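Local coordinates for tetratricopeptide repeat protein (Parabacteroides merdae ATCC 43184, PDB 4R7S), which is of unknown function but, as a tetratricopeptide repeat protein, probably serves as a helical scaffold for binding other proteins, at residues Glu6-Glu9 and Lys10-Asp13; Lys17-Leu20 and Val21-Glu24; Glu59-Ile62 and Ser63-Ala67. All coordinates share one frame; numbering follows the deposited sequence. Where two conformers were deposited one is given.

From the N terminus the chain first builds helix 2-16, and contact 1 lies along it, a local set of i to i+3 and i+4 contacts. Contact 2 follows where that helix gives way to helix 20-33: it covers the turn between the two and the first turn of helix 20-33, and it touches contact 1 directly, Ser11 O lying 3.6 Å from Ala23 CB. The chain then runs through helix 40-52 into helix 57-68, where contact 3 again follows a single helix, its centre about 18 Å from that of contact 2. The three stand in series, none nested or crossed. Helix 40-52 neighbours contacts 2 and 3, meeting Ala23 and Ser63 respectively.

Contact 1. Residues Glu6-Glu9 and Lys10-Asp13; sequences ELIE and KSYD. With EDO (1,2-ethanediol), chain E.
Ile8 and Tyr12, one turn apart on helix 2-16, run side by side: Ile8 CG2 packs against Tyr12 CE2 at 3.6 Å, while Ile8 O sits over one face of the same ring. The bend of Glu9 at chi2 (53°) turns its carboxylate forward, toward the next turn, and sets OE1 at the edge of the Tyr12 ring, in its plane, 3.9 Å from CD2; carboxylate and ring planes stand 75° apart. Glu9 OE2 also comes near Asp13 OD2, but Asp13 has two conformers and this approach belongs to one of them, which makes it doubtful. In the first antiparallel helix pair of this tetratricopeptide repeat protein, Leu7 and Ser11 face helix 20-33, Leu7 on Ala29 and Ala30, Ser11 on Ser26 and Leu27. Ile8 O is gripped twice, by Tyr12 N and by Ser11 OG at 2.7 Å, the hydroxyl meeting a lone pair in the carbonyl plane. An alanine in place of Ser11 would probably cost Ile8 O the hydroxyl donor on its lone pair, with the bond from Tyr12 N remaining. Lys10 starts beside Glu6 O, its CG at 3.4 Å, and then runs out extended; its NZ makes a weak hydrogen bond to O2 of a 1,2-ethanediol, probably from the crystallisation liquor, 3.3 Å away, whose carbons rest against Glu6 CB.

Contact 2. Residues Lys17-Leu20 and Val21-Glu24; sequences KGDL and VSAE
Asp19 reaches across to Ser22 as the N-cap of helix 20-33. Its CB leads to CG, which, anti to the backbone N (chi1 -168°), lies 3.4 Å from Ser22 CB and places the carboxylate at the first turn. From there the two oxygens part. OD1 takes the capping bond from Ser22 N at 3.1 Å, with an N-H...O angle of 162°; the donor meets it from above the carboxylate plane, 56° out of it. A water also donates to OD1 and accepts weakly from Val21 N, joining the cap to the amide one residue before Ser22. OD2 ends 2.9 Å from Ser22 OG, but that hydroxyl is also close to OD1, and its weak bonding to the carboxylate is not settled between the two oxygens. In the backbone, Asp19 O receives Ala23 N at 2.9 Å, while Leu20 O receives Glu24 N. The preceding Gly18, with positive phi (81°), ends helix 2-16 in a Schellman motif, so one helix stops and the next is capped within two residues. Asp19, Ser22 and Ala23 touch Phe14 of helix 2-16, whereas Leu20, Ala23 and Glu24 lean on Ile50 of helix 40-52.

Contact 3. Residues Glu59-Ile62 and Ser63-Ala67; sequences EALI and SYTSA
Leu61 and Thr65 meet one turn apart on helix 57-68, which belongs to the all-helical tetratricopeptide repeat fold and packs against helices 40-52 and 75-87. On the close-packed side stand Ala60, Ser63 and Tyr64, all buried. Tyr64 N bonds to Ala60 O at 3.0 Å with a nearly straight N-H...O angle of 171°, and Tyr64 CD2 comes within 3.5 Å of the same oxygen. The polar ends here are satisfied by helix 40-52: Ser63 OG is hydrogen-bonded to Gln51, and Tyr64 OH to Thr49. Ser63 also rests on Leu47, and its CB lies 3.6 Å from Ala60 O. Ile62 and Thr65 lie on the exposed flank, where the Ile62 side chain makes few side-chain contacts. Its CG2 gets no nearer than 4.3 Å to Ser66 OG, though Ser66 N is bonded to Ile62 O at 2.9 Å. Between the two sides, Leu61 CD1 lies 3.7 Å from Thr65 OG1, a hydroxyl with a further weak bond to Arg81. Thr65 is the exception on its flank: with OG1 turned beside its own backbone N (chi1 -68°), it holds Leu61 O twice, amide and hydroxyl coming from opposite faces of the carbonyl plane, OG1 at 2.9 Å.

Contact 1. Residues Glu6-Glu9 and Lys10-Asp13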
loop_
_atom_site.group_PDB
_atom_site.type_symbol
_atom_site.label_atom_id
_atom_site.label_comp_id
_atom_site.label_asym_id
_atom_site.label_seq_id
_atom_site.Cartn_x
_atom_site.Cartn_y
_atom_site.Cartn_z
ATOM N N GLU A 6 26.443 17.745 14.076
ATOM C CA GLU A 6 27.016 17.828 12.724
ATOM C C GLU A 6 26.763 16.552 11.924
ATOM O O GLU A 6 26.577 16.618 10.700
ATOM C CB GLU A 6 28.513 18.125 12.761
ATOM C CG GLU A 6 28.824 19.585 13.024
ATOM C CD GLU A 6 30.244 19.897 13.455
ATOM O OE1 GLU A 6 31.199 19.338 12.860
ATOM O OE2 GLU A 6 30.400 20.740 14.367
ATOM N N LEU A 7 26.761 15.402 12.621
ATOM C CA LEU A 7 26.486 14.101 12.021
ATOM C C LEU A 7 25.019 14.036 11.619
ATOM O O LEU A 7 24.733 13.624 10.500
ATOM C CB LEU A 7 26.886 12.944 12.956
ATOM C CG LEU A 7 28.402 12.686 13.047
ATOM C CD1 LEU A 7 28.759 11.934 14.305
ATOM C CD2 LEU A 7 28.943 11.972 11.804
ATOM N N ILE A 8 24.107 14.545 12.468
ATOM C CA ILE A 8 22.685 14.620 12.154
ATOM C C ILE A 8 22.478 15.560 10.952
ATOM O O ILE A 8 21.731 15.227 10.031
ATOM C CB ILE A 8 21.845 15.051 13.378
ATOM C CG1 ILE A 8 21.902 13.988 14.508
ATOM C CG2 ILE A 8 20.386 15.328 12.968
ATOM C CD1 ILE A 8 21.246 14.476 15.854
ATOM N N GLU A 9 23.178 16.692 10.942
ATOM C CA GLU A 9 23.116 17.656 9.856
ATOM C C GLU A 9 23.586 17.008 8.535
ATOM O O GLU A 9 22.890 17.173 7.525
ATOM C CB GLU A 9 23.916 18.940 10.193
ATOM C CG GLU A 9 24.065 19.941 9.042
ATOM C CD GLU A 9 22.841 20.451 8.287
ATOM O OE1 GLU A 9 21.692 20.116 8.665
ATOM O OE2 GLU A 9 23.045 21.191 7.296
ATOM N N LYS A 10 24.690 16.224 8.549
ATOM C CA LYS A 10 25.150 15.524 7.339
ATOM C C LYS A 10 24.100 14.509 6.858
ATOM O O LYS A 10 23.887 14.385 5.638
ATOM C CB LYS A 10 26.481 14.816 7.557
ATOM C CG LYS A 10 27.682 15.728 7.622
ATOM C CD LYS A 10 28.938 14.868 7.531
ATOM C CE LYS A 10 30.221 15.618 7.783
ATOM N NZ LYS A 10 31.403 14.718 7.658
ATOM N N SER A 11 23.395 13.830 7.817
ATOM C CA SER A 11 22.363 12.855 7.458
ATOM C C SER A 11 21.250 13.548 6.658
ATOM O O SER A 11 20.861 13.042 5.606
ATOM C CB SER A 11 21.815 12.122 8.686
ATOM O OG SER A 11 20.780 12.810 9.374
ATOM N N TYR A 12 20.806 14.740 7.107
ATOM C CA TYR A 12 19.776 15.523 6.418
ATOM C C TYR A 12 20.227 15.907 5.002
ATOM O O TYR A 12 19.478 15.685 4.046
ATOM C CB TYR A 12 19.431 16.801 7.209
ATOM C CG TYR A 12 18.787 16.570 8.555
ATOM C CD1 TYR A 12 17.910 15.506 8.758
ATOM C CD2 TYR A 12 18.955 17.483 9.593
ATOM C CE1 TYR A 12 17.255 15.331 9.974
ATOM C CE2 TYR A 12 18.290 17.327 10.808
ATOM C CZ TYR A 12 17.450 16.242 10.997
ATOM O OH TYR A 12 16.811 16.063 12.192
ATOM N N ASP A 13 21.453 16.491 4.881
ATOM C CA ASP A 13 21.974 16.894 3.579
ATOM C C ASP A 13 22.093 15.675 2.649
ATOM O O ASP A 13 21.764 15.802 1.458
ATOM C CB ASP A 13 23.315 17.643 3.699
ATOM C CG ASP A 13 23.216 19.099 4.145
ATOM O OD1 ASP A 13 22.213 19.779 3.776
ATOM O OD2 ASP A 13 24.167 19.581 4.809
HETATM C C1 EDO E . 30.981 15.469 13.229
HETATM O O1 EDO E . 32.150 14.973 13.850
HETATM C C2 EDO E . 31.260 15.851 11.749
HETATM O O2 EDO E . 31.280 14.689 10.936
#

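Contact 2. Residues Lys17-Leu20 and Val21-Glu24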
loop_
_atom_site.group_PDB
_atom_site.type_symbol
_atom_site.label_atom_id
_atom_site.label_comp_id
_atom_site.label_asym_id
_atom_site.label_seq_id
_atom_site.Cartn_x
_atom_site.Cartn_y
_atom_site.Cartn_z
ATOM N N LYS A 17 20.196 14.805 -0.937
ATOM C CA LYS A 17 20.921 14.447 -2.158
ATOM C C LYS A 17 20.517 13.075 -2.705
ATOM O O LYS A 17 21.005 12.713 -3.767
ATOM C CB LYS A 17 22.444 14.454 -1.928
ATOM C CG LYS A 17 23.058 15.828 -1.812
ATOM C CD LYS A 17 24.576 15.736 -1.713
ATOM C CE LYS A 17 25.260 16.959 -1.124
ATOM N NZ LYS A 17 24.869 18.247 -1.761
ATOM N N GLY A 18 19.688 12.313 -1.972
ATOM C CA GLY A 18 19.295 10.946 -2.319
ATOM C C GLY A 18 20.328 9.883 -1.927
ATOM O O GLY A 18 20.185 8.710 -2.271
ATOM N N ASP A 19 21.377 10.273 -1.198
ATOM C CA ASP A 19 22.443 9.367 -0.760
ATOM C C ASP A 19 22.025 8.689 0.555
ATOM O O ASP A 19 22.513 9.032 1.642
ATOM C CB ASP A 19 23.779 10.135 -0.615
ATOM C CG ASP A 19 25.022 9.272 -0.435
ATOM O OD1 ASP A 19 24.874 8.042 -0.168
ATOM O OD2 ASP A 19 26.149 9.827 -0.537
ATOM N N LEU A 20 21.133 7.710 0.439
ATOM C CA LEU A 20 20.616 6.993 1.604
ATOM C C LEU A 20 21.687 6.153 2.331
ATOM O O LEU A 20 21.564 5.969 3.543
ATOM C CB LEU A 20 19.430 6.111 1.224
ATOM C CG LEU A 20 18.308 6.805 0.453
ATOM C CD1 LEU A 20 17.197 5.827 0.105
ATOM C CD2 LEU A 20 17.776 8.040 1.196
ATOM N N VAL A 21 22.732 5.678 1.615
ATOM C CA VAL A 21 23.799 4.843 2.186
ATOM C C VAL A 21 24.591 5.691 3.168
ATOM O O VAL A 21 24.797 5.282 4.318
ATOM C CB VAL A 21 24.701 4.204 1.072
ATOM C CG1 VAL A 21 25.990 3.588 1.641
ATOM C CG2 VAL A 21 23.918 3.166 0.263
ATOM N N SER A 22 24.984 6.897 2.725
ATOM C CA SER A 22 25.725 7.826 3.560
ATOM C C SER A 22 24.830 8.403 4.668
ATOM O O SER A 22 25.287 8.497 5.806
ATOM C CB SER A 22 26.320 8.939 2.714
ATOM O OG SER A 22 27.205 8.436 1.733
ATOM N N ALA A 23 23.567 8.739 4.365
ATOM C CA ALA A 23 22.642 9.253 5.383
ATOM C C ALA A 23 22.506 8.257 6.555
ATOM O O ALA A 23 22.652 8.668 7.708
ATOM C CB ALA A 23 21.282 9.555 4.771
ATOM N N GLU A 24 22.361 6.938 6.240
ATOM C CA GLU A 24 22.310 5.816 7.189
ATOM C C GLU A 24 23.537 5.789 8.106
ATOM O O GLU A 24 23.387 5.652 9.330
ATOM C CB GLU A 24 22.214 4.485 6.425
ATOM C CG GLU A 24 22.361 3.256 7.303
ATOM C CD GLU A 24 21.734 1.999 6.749
ATOM O OE1 GLU A 24 21.192 2.063 5.622
ATOM O OE2 GLU A 24 21.772 0.953 7.443
HETATM O O HOH W 1 23.109 5.761 -1.706
#

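Contact 3. Residues Glu59-Ile62 and Ser63-Ala67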
loop_
_atom_site.group_PDB
_atom_site.type_symbol
_atom_site.label_atom_id
_atom_site.label_comp_id
_atom_site.label_asym_id
_atom_site.label_seq_id
_atom_site.Cartn_x
_atom_site.Cartn_y
_atom_site.Cartn_z
ATOM N N GLU A 59 16.106 -4.781 8.657
ATOM C CA GLU A 59 16.902 -3.785 9.404
ATOM C C GLU A 59 16.025 -2.622 9.875
ATOM O O GLU A 59 16.103 -2.199 11.039
ATOM C CB GLU A 59 18.042 -3.225 8.531
ATOM C CG GLU A 59 19.329 -4.014 8.619
ATOM C CD GLU A 59 20.115 -4.030 7.326
ATOM O OE1 GLU A 59 19.717 -4.778 6.402
ATOM O OE2 GLU A 59 21.126 -3.295 7.235
ATOM N N ALA A 60 15.208 -2.104 8.942
ATOM C CA ALA A 60 14.262 -1.021 9.158
ATOM C C ALA A 60 13.306 -1.388 10.278
ATOM O O ALA A 60 13.001 -0.542 11.108
ATOM C CB ALA A 60 13.494 -0.745 7.881
ATOM N N LEU A 61 12.879 -2.661 10.339
ATOM C CA LEU A 61 11.981 -3.123 11.394
ATOM C C LEU A 61 12.672 -3.019 12.751
ATOM O O LEU A 61 12.045 -2.563 13.711
ATOM C CB LEU A 61 11.474 -4.561 11.120
ATOM C CG LEU A 61 10.672 -5.270 12.227
ATOM C CD1 LEU A 61 9.454 -4.453 12.684
ATOM C CD2 LEU A 61 10.245 -6.660 11.779
ATOM N N ILE A 62 13.954 -3.385 12.819
ATOM C CA ILE A 62 14.709 -3.322 14.075
ATOM C C ILE A 62 14.831 -1.842 14.544
ATOM O O ILE A 62 14.613 -1.562 15.737
ATOM C CB ILE A 62 16.074 -4.061 13.955
ATOM C CG1 ILE A 62 15.816 -5.603 13.876
ATOM C CG2 ILE A 62 17.024 -3.699 15.119
ATOM C CD1 ILE A 62 17.028 -6.532 13.613
ATOM N N SER A 63 15.103 -0.913 13.599
ATOM C CA SER A 63 15.230 0.516 13.898
ATOM C C SER A 63 13.902 1.083 14.459
ATOM O O SER A 63 13.913 1.726 15.512
ATOM C CB SER A 63 15.689 1.292 12.667
ATOM O OG SER A 63 17.039 0.982 12.359
ATOM N N TYR A 64 12.772 0.793 13.795
ATOM C CA TYR A 64 11.443 1.217 14.244
ATOM C C TYR A 64 11.092 0.593 15.602
ATOM O O TYR A 64 10.541 1.290 16.461
ATOM C CB TYR A 64 10.355 0.864 13.210
ATOM C CG TYR A 64 10.357 1.694 11.938
ATOM C CD1 TYR A 64 10.699 3.044 11.960
ATOM C CD2 TYR A 64 9.907 1.157 10.735
ATOM C CE1 TYR A 64 10.665 3.817 10.801
ATOM C CE2 TYR A 64 9.892 1.912 9.567
ATOM C CZ TYR A 64 10.268 3.241 9.605
ATOM O OH TYR A 64 10.199 3.976 8.456
ATOM N N THR A 65 11.426 -0.693 15.805
ATOM C CA THR A 65 11.177 -1.386 17.064
ATOM C C THR A 65 11.945 -0.685 18.209
ATOM O O THR A 65 11.375 -0.483 19.292
ATOM C CB THR A 65 11.518 -2.881 16.939
ATOM O OG1 THR A 65 10.564 -3.470 16.049
ATOM C CG2 THR A 65 11.463 -3.610 18.272
ATOM N N SER A 66 13.199 -0.268 17.934
ATOM C CA SER A 66 14.058 0.425 18.888
ATOM C C SER A 66 13.508 1.788 19.211
ATOM O O SER A 66 13.443 2.139 20.380
ATOM C CB SER A 66 15.473 0.556 18.337
ATOM O OG SER A 66 16.052 -0.720 18.114
ATOM N N ALA A 67 13.104 2.559 18.184
ATOM C CA ALA A 67 12.507 3.896 18.320
ATOM C C ALA A 67 11.234 3.846 19.176
ATOM O O ALA A 67 11.008 4.721 19.994
ATOM C CB ALA A 67 12.178 4.461 16.936
#